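Local structure of putative modification methylase (Thermus thermophilus, 2ZIG) at residues 237-242 / 256-261. The protein probably transfers a methyl group from S-adenosyl-L-methionine to the N4 atom of cytosine in DNA, as a member of the N4/N6 DNA methyltransferase family. Numbering follows the deposited sequence.
Sequences DVVLDP and WGRRAL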
loop_
_atom_site.group_PDB
_atom_site.type_symbol
_atom_site.label_atom_id
_atom_site.label_comp_id
_atom_site.label_asym_id
_atom_site.label_seq_id
_atom_site.Cartn_x
_atom_site.Cartn_y
_atom_site.Cartn_z
ATOM N N ASP B 237 -15.132 -25.075 1.834
ATOM C CA ASP B 237 -14.200 -24.470 2.793
ATOM C C ASP B 237 -14.920 -23.574 3.797
ATOM O O ASP B 237 -16.074 -23.185 3.590
ATOM C CB ASP B 237 -13.151 -23.604 2.090
ATOM C CG ASP B 237 -12.125 -24.410 1.324
ATOM O OD1 ASP B 237 -12.067 -25.649 1.491
ATOM O OD2 ASP B 237 -11.361 -23.786 0.558
ATOM N N VAL B 238 -14.218 -23.238 4.875
ATOM C CA VAL B 238 -14.743 -22.372 5.922
ATOM C C VAL B 238 -14.192 -20.960 5.708
ATOM O O VAL B 238 -12.974 -20.759 5.673
ATOM C CB VAL B 238 -14.312 -22.853 7.332
ATOM C CG1 VAL B 238 -14.868 -21.909 8.397
ATOM C CG2 VAL B 238 -14.800 -24.285 7.575
ATOM N N VAL B 239 -15.094 -19.998 5.555
ATOM C CA VAL B 239 -14.715 -18.605 5.348
ATOM C C VAL B 239 -15.079 -17.830 6.604
ATOM O O VAL B 239 -16.228 -17.855 7.051
ATOM C CB VAL B 239 -15.457 -17.990 4.134
ATOM C CG1 VAL B 239 -15.107 -16.505 3.996
ATOM C CG2 VAL B 239 -15.077 -18.734 2.860
ATOM N N LEU B 240 -14.096 -17.140 7.171
ATOM C CA LEU B 240 -14.312 -16.389 8.396
ATOM C C LEU B 240 -14.136 -14.886 8.284
ATOM O O LEU B 240 -13.229 -14.412 7.609
ATOM C CB LEU B 240 -13.366 -16.894 9.484
ATOM C CG LEU B 240 -13.242 -15.983 10.711
ATOM C CD1 LEU B 240 -14.573 -15.930 11.451
ATOM C CD2 LEU B 240 -12.156 -16.495 11.621
ATOM N N ASP B 241 -15.017 -14.146 8.952
ATOM C CA ASP B 241 -14.927 -12.690 9.014
ATOM C C ASP B 241 -15.060 -12.361 10.509
ATOM O O ASP B 241 -16.141 -12.488 11.082
ATOM C CB ASP B 241 -16.068 -12.019 8.236
ATOM C CG ASP B 241 -15.906 -10.508 8.150
ATOM O OD1 ASP B 241 -15.266 -9.927 9.049
ATOM O OD2 ASP B 241 -16.423 -9.887 7.194
ATOM N N PRO B 242 -13.957 -11.953 11.158
ATOM C CA PRO B 242 -13.897 -11.598 12.583
ATOM C C PRO B 242 -14.667 -10.319 12.941
ATOM O O PRO B 242 -14.969 -10.075 14.116
ATOM C CB PRO B 242 -12.400 -11.423 12.835
ATOM C CG PRO B 242 -11.748 -12.198 11.744
ATOM C CD PRO B 242 -12.613 -11.905 10.564
ATOM N N TRP B 256 -21.851 -18.831 -2.446
ATOM C CA TRP B 256 -20.939 -19.612 -3.279
ATOM C C TRP B 256 -20.545 -20.986 -2.751
ATOM O O TRP B 256 -19.469 -21.491 -3.050
ATOM C CB TRP B 256 -19.691 -18.783 -3.597
ATOM C CG TRP B 256 -20.024 -17.731 -4.575
ATOM C CD1 TRP B 256 -20.539 -16.494 -4.306
ATOM C CD2 TRP B 256 -20.083 -17.887 -5.996
ATOM N NE1 TRP B 256 -20.930 -15.879 -5.472
ATOM C CE2 TRP B 256 -20.663 -16.713 -6.522
ATOM C CE3 TRP B 256 -19.705 -18.907 -6.874
ATOM C CZ2 TRP B 256 -20.880 -16.535 -7.889
ATOM C CZ3 TRP B 256 -19.919 -18.729 -8.237
ATOM C CH2 TRP B 256 -20.503 -17.551 -8.728
ATOM N N GLY B 257 -21.421 -21.602 -1.968
ATOM C CA GLY B 257 -21.120 -22.928 -1.463
ATOM C C GLY B 257 -19.980 -23.071 -0.468
ATOM O O GLY B 257 -19.399 -24.147 -0.358
ATOM N N ARG B 258 -19.641 -21.999 0.242
ATOM C CA ARG B 258 -18.605 -22.067 1.272
ATOM C C ARG B 258 -19.325 -21.959 2.613
ATOM O O ARG B 258 -20.417 -21.396 2.681
ATOM C CB ARG B 258 -17.606 -20.908 1.156
ATOM C CG ARG B 258 -16.464 -21.149 0.193
ATOM C CD ARG B 258 -16.936 -21.166 -1.244
ATOM N NE ARG B 258 -15.810 -21.130 -2.166
ATOM C CZ ARG B 258 -15.922 -21.260 -3.484
ATOM N NH1 ARG B 258 -17.117 -21.439 -4.033
ATOM N NH2 ARG B 258 -14.839 -21.196 -4.251
ATOM N N ARG B 259 -18.723 -22.496 3.670
ATOM C CA ARG B 259 -19.320 -22.432 5.007
ATOM C C ARG B 259 -18.959 -21.089 5.660
ATOM O O ARG B 259 -17.781 -20.743 5.792
ATOM C CB ARG B 259 -18.799 -23.592 5.861
ATOM C CG ARG B 259 -19.056 -24.966 5.243
ATOM C CD ARG B 259 -18.161 -26.042 5.850
ATOM N NE ARG B 259 -18.577 -26.430 7.192
ATOM C CZ ARG B 259 -17.837 -27.157 8.027
ATOM N NH1 ARG B 259 -16.628 -27.579 7.664
ATOM N NH2 ARG B 259 -18.310 -27.472 9.227
ATOM N N ALA B 260 -19.970 -20.337 6.071
ATOM C CA ALA B 260 -19.732 -19.044 6.682
ATOM C C ALA B 260 -19.526 -19.126 8.181
ATOM O O ALA B 260 -20.248 -19.829 8.887
ATOM C CB ALA B 260 -20.886 -18.092 6.374
ATOM N N LEU B 261 -18.524 -18.398 8.653
ATOM C CA LEU B 261 -18.202 -18.320 10.067
ATOM C C LEU B 261 -17.883 -16.854 10.339
ATOM O O LEU B 261 -17.106 -16.236 9.606
ATOM C CB LEU B 261 -16.980 -19.180 10.401
ATOM C CG LEU B 261 -16.580 -19.246 11.879
ATOM C CD1 LEU B 261 -17.744 -19.837 12.660
ATOM C CD2 LEU B 261 -15.312 -20.086 12.076
#
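V238, V239 and L240 lie beside R259, A260 and L261 as neighbouring parallel strands, their short axes 25° apart and 4.7 Å at closest approach. Helix 248-255 links them, making a beta-alpha-beta unit of the Rossmann-like methyltransferase fold. Four backbone bonds run between the strands: R259 N to D237 O (2.7 Å), V239 N to R259 O, L261 N to V239 O, and D241 N to L261 O. V238, L240, R259 and L261 share one face of the sheet. V238 divides its branches there: CG1, anti to the backbone N (chi1 179°), reaches CB of L261 at 4.0 Å, while CG2 approaches NH1 of R259 obliquely at 3.8 Å. CD1 of L240 comes within 3.1 Å of L261 O and meets CG of L261 further out, at 3.9 Å. On the other face helix 248-255 lies over V239 and A260, A253 and T249 touching V239 and L250 touching A260. CG2 of V239 meets CB of R258 at 3.7 Å, at the turn where G257 closes the helix in a Schellman motif. The R258 chain bends at chi2 (70°), and its guanidinium returns to the turn: W256 O lies almost exactly in its plane, a short 2.5 Å from NH1, while NH2 bonds S233 O. An alanine here, lacking the guanidinium, would probably leave W256 O and S233 O short of a hydrogen-bond partner and open a gap beside the turn. D237 OD2 takes the N-H of F234, and OD1 a salt bridge from R180. At the far end D241 sits near T248 and E264, which bind S-adenosyl-L-methionine, though none is bound to this chain; its OD1 bonds OG1 of T46 and N of F243, and OD2 bonds OG1 of T249.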